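Probable porin (PDB 4FT6) probably forms an outer-membrane porin channel of the OprD family through which small solutes cross the outer membrane. Local coordinates at residues 38-43 with 79-84. Sequence-based numbering, arbitrary orientation.
Sequences QEEWAQ and AGSGLL. With C8E ((hydroxyethyloxy)tri(ethyloxy)octane), chain C.
Glu40 and Ser81 join the wall of the porin barrel to a loop folded against its inner surface: the hydroxyl OG of Ser81 donates to Glu40 OE2 at 2.5 Å, reaching the anti lone pair on the side away from OE1. The backbone N of Ser81 adds a weak, bent bond to the same oxygen, with an N-H...O angle of 140°. OG serves twice, since it also accepts from Leu83 N at 3.1 Å and so closes an ST turn; its position between backbone N and carbonyl carbon (chi1 84°) lets one hydroxyl face both partners. The other carboxylate oxygen, OE1, is bonded to Ser74 OG. The backbone of Ala79 lies beside the carboxylate.

The case illustrates how a beta-barrel strand sorts its side chains by alternation. Gln38, Glu40 and Ala42 of strand 37-50 project toward the loop segment 79-84, whereas Trp41 turns to the other surface, where a detergent chain crosses one face of its indole and places C7 3.4 Å above the ring plane, as expected on the lipid-facing side; its NE1 bonds to Asn21. On the loop side, the extended chain of Gln38 runs alongside Gly80 and Ser81, with its amide carbon CD 3.6 Å from Gly80 O. Leu84 CD1 flanks Glu40 OE1. From the loop, Leu83 directs one methyl, CD1, at the backbone of Glu40, 3.6 Å from Glu40 O; farther along the strand the same methyl meets Ala42 CB at 4.0 Å.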
ATOM      1  N   GLN A  38      -6.514   4.926 -20.025  1.00 69.91           N
ATOM      2  CA  GLN A  38      -6.818   3.649 -19.395  1.00 69.40           C
ATOM      3  C   GLN A  38      -8.188   3.799 -18.762  1.00 75.51           C
ATOM      4  O   GLN A  38      -8.337   4.503 -17.757  1.00 77.92           O
ATOM      5  CB  GLN A  38      -5.799   3.289 -18.310  1.00 64.01           C
ATOM      6  CG  GLN A  38      -4.383   3.053 -18.797  1.00 71.18           C
ATOM      7  CD  GLN A  38      -3.350   3.090 -17.668  1.00 77.20           C
ATOM      8  OE1 GLN A  38      -3.693   3.194 -16.484  1.00 77.82           O
ATOM      9  NE2 GLN A  38      -2.075   3.021 -18.040  1.00 77.63           N
ATOM     10  N   GLU A  39      -9.197   3.156 -19.345  1.00 75.85           N
ATOM     11  CA  GLU A  39     -10.542   3.233 -18.781  1.00 76.04           C
ATOM     12  C   GLU A  39     -11.179   1.868 -18.684  1.00 70.19           C
ATOM     13  O   GLU A  39     -11.609   1.316 -19.698  1.00 74.81           O
ATOM     14  CB  GLU A  39     -11.443   4.129 -19.625  1.00 78.67           C
ATOM     15  CG  GLU A  39     -12.857   4.235 -19.099  1.00 80.57           C
ATOM     16  CD  GLU A  39     -13.751   5.019 -20.028  1.00 87.30           C
ATOM     17  OE1 GLU A  39     -13.507   4.980 -21.255  1.00 89.96           O
ATOM     18  OE2 GLU A  39     -14.694   5.674 -19.536  1.00 90.17           O
ATOM     19  N   GLU A  40     -11.257   1.331 -17.470  1.00 67.26           N
ATOM     20  CA  GLU A  40     -11.863   0.014 -17.263  1.00 66.77           C
ATOM     21  C   GLU A  40     -12.842  -0.006 -16.094  1.00 65.20           C
ATOM     22  O   GLU A  40     -12.842   0.888 -15.243  1.00 67.00           O
ATOM     23  CB  GLU A  40     -10.787  -1.067 -17.096  1.00 61.89           C
ATOM     24  CG  GLU A  40     -10.023  -1.376 -18.374  1.00 65.69           C
ATOM     25  CD  GLU A  40      -8.924  -2.400 -18.173  1.00 77.18           C
ATOM     26  OE1 GLU A  40      -8.856  -3.368 -18.972  1.00 85.33           O
ATOM     27  OE2 GLU A  40      -8.124  -2.235 -17.221  1.00 82.44           O
ATOM     28  N   TRP A  41     -13.681  -1.032 -16.070  1.00 64.96           N
ATOM     29  CA  TRP A  41     -14.657  -1.203 -15.008  1.00 62.59           C
ATOM     30  C   TRP A  41     -14.755  -2.684 -14.623  1.00 69.31           C
ATOM     31  O   TRP A  41     -14.947  -3.541 -15.489  1.00 67.20           O
ATOM     32  CB  TRP A  41     -16.004  -0.704 -15.488  1.00 59.15           C
ATOM     33  CG  TRP A  41     -17.063  -0.788 -14.465  1.00 69.39           C
ATOM     34  CD1 TRP A  41     -16.908  -0.688 -13.115  1.00 69.56           C
ATOM     35  CD2 TRP A  41     -18.463  -0.983 -14.701  1.00 71.27           C
ATOM     36  NE1 TRP A  41     -18.128  -0.805 -12.494  1.00 73.02           N
ATOM     37  CE2 TRP A  41     -19.100  -0.989 -13.446  1.00 73.39           C
ATOM     38  CE3 TRP A  41     -19.240  -1.150 -15.853  1.00 73.25           C
ATOM     39  CZ2 TRP A  41     -20.480  -1.162 -13.309  1.00 81.75           C
ATOM     40  CZ3 TRP A  41     -20.607  -1.321 -15.721  1.00 75.32           C
ATOM     41  CH2 TRP A  41     -21.216  -1.326 -14.459  1.00 81.82           C
ATOM     42  N   ALA A  42     -14.636  -2.982 -13.331  1.00 69.67           N
ATOM     43  CA  ALA A  42     -14.498  -4.360 -12.873  1.00 61.01           C
ATOM     44  C   ALA A  42     -15.130  -4.568 -11.510  1.00 68.24           C
ATOM     45  O   ALA A  42     -15.275  -3.627 -10.724  1.00 72.34           O
ATOM     46  CB  ALA A  42     -13.024  -4.760 -12.824  1.00 58.12           C
ATOM     47  N   GLN A  43     -15.485  -5.818 -11.231  1.00 68.75           N
ATOM     48  CA  GLN A  43     -16.042  -6.193  -9.943  1.00 61.01           C
ATOM     49  C   GLN A  43     -15.144  -7.234  -9.294  1.00 62.97           C
ATOM     50  O   GLN A  43     -14.840  -8.269  -9.903  1.00 64.81           O
ATOM     51  CB  GLN A  43     -17.440  -6.785 -10.115  1.00 66.11           C
ATOM     52  CG  GLN A  43     -18.010  -7.365  -8.823  1.00 70.18           C
ATOM     53  CD  GLN A  43     -18.261  -6.277  -7.803  1.00 77.36           C
ATOM     54  OE1 GLN A  43     -18.652  -5.163  -8.164  1.00 75.52           O
ATOM     55  NE2 GLN A  43     -18.033  -6.585  -6.522  1.00 79.22           N
ATOM     56  N   ALA A  79      -6.760  -0.550 -21.983  1.00 82.90           N
ATOM     57  CA  ALA A  79      -6.872  -1.668 -21.029  1.00 88.52           C
ATOM     58  C   ALA A  79      -5.811  -1.853 -19.911  1.00 88.40           C
ATOM     59  O   ALA A  79      -5.975  -2.716 -19.045  1.00 98.18           O
ATOM     60  CB  ALA A  79      -7.079  -3.000 -21.799  1.00 57.20           C
ATOM     61  N   GLY A  80      -4.734  -1.083 -19.902  1.00 80.21           N
ATOM     62  CA  GLY A  80      -3.712  -1.340 -18.895  1.00 80.31           C
ATOM     63  C   GLY A  80      -3.960  -0.762 -17.506  1.00 72.42           C
ATOM     64  O   GLY A  80      -3.015  -0.420 -16.803  1.00 72.73           O
ATOM     65  N   SER A  81      -5.220  -0.667 -17.095  1.00 64.73           N
ATOM     66  CA  SER A  81      -5.558   0.108 -15.897  1.00 59.28           C
ATOM     67  C   SER A  81      -5.066  -0.487 -14.586  1.00 57.78           C
ATOM     68  O   SER A  81      -4.970   0.223 -13.580  1.00 67.08           O
ATOM     69  CB  SER A  81      -7.066   0.308 -15.798  1.00 65.53           C
ATOM     70  OG  SER A  81      -7.669  -0.821 -15.200  1.00 70.93           O
ATOM     71  N   GLY A  82      -4.778  -1.785 -14.588  1.00 55.62           N
ATOM     72  CA  GLY A  82      -4.406  -2.482 -13.372  1.00 55.14           C
ATOM     73  C   GLY A  82      -5.559  -3.134 -12.632  1.00 55.49           C
ATOM     74  O   GLY A  82      -5.354  -3.700 -11.565  1.00 68.24           O
ATOM     75  N   LEU A  83      -6.769  -3.060 -13.184  1.00 62.33           N
ATOM     76  CA  LEU A  83      -7.917  -3.761 -12.597  1.00 61.18           C
ATOM     77  C   LEU A  83      -7.942  -5.198 -13.080  1.00 62.09           C
ATOM     78  O   LEU A  83      -8.519  -6.080 -12.430  1.00 68.24           O
ATOM     79  CB  LEU A  83      -9.245  -3.130 -13.017  1.00 61.57           C
ATOM     80  CG  LEU A  83      -9.498  -1.642 -12.871  1.00 63.33           C
ATOM     81  CD1 LEU A  83     -10.974  -1.346 -13.060  1.00 60.33           C
ATOM     82  CD2 LEU A  83      -9.022  -1.185 -11.523  1.00 76.86           C
ATOM     83  N   LEU A  84      -7.335  -5.420 -14.241  1.00 64.35           N
ATOM     84  CA  LEU A  84      -7.417  -6.705 -14.929  1.00 63.99           C
ATOM     85  C   LEU A  84      -6.083  -7.054 -15.574  1.00 62.90           C
ATOM     86  O   LEU A  84      -5.329  -6.161 -15.982  1.00 72.03           O
ATOM     87  CB  LEU A  84      -8.497  -6.665 -16.019  1.00 61.94           C
ATOM     88  CG  LEU A  84      -9.967  -6.383 -15.715  1.00 60.80           C
ATOM     89  CD1 LEU A  84     -10.683  -6.131 -17.028  1.00 65.23           C
ATOM     90  CD2 LEU A  84     -10.619  -7.545 -14.981  1.00 60.50           C
TER
HETATM   91  C3  C8E C 402     -19.035   2.291 -20.098  1.00 90.74           C
HETATM   92  C4  C8E C 402     -19.848   1.783 -18.914  1.00 89.69           C
HETATM   93  C5  C8E C 402     -19.048   1.895 -17.621  1.00 90.28           C
HETATM   94  C6  C8E C 402     -19.829   2.650 -16.551  1.00 90.90           C
HETATM   95  C7  C8E C 402     -19.339   2.337 -15.140  1.00 90.08           C
HETATM   96  C8  C8E C 402     -19.972   3.281 -14.122  1.00 93.82           C
HETATM   97  O9  C8E C 402     -20.275   2.598 -12.921  1.00 93.20           O
HETATM   98  C10 C8E C 402     -19.303   2.786 -11.912  1.00 90.94           C
HETATM   99  C11 C8E C 402     -19.887   2.423 -10.548  1.00 91.09           C
HETATM  100  O12 C8E C 402     -18.922   2.570  -9.528  1.00 94.45           O
HETATM  101  C13 C8E C 402     -19.419   3.304  -8.433  1.00 96.85           C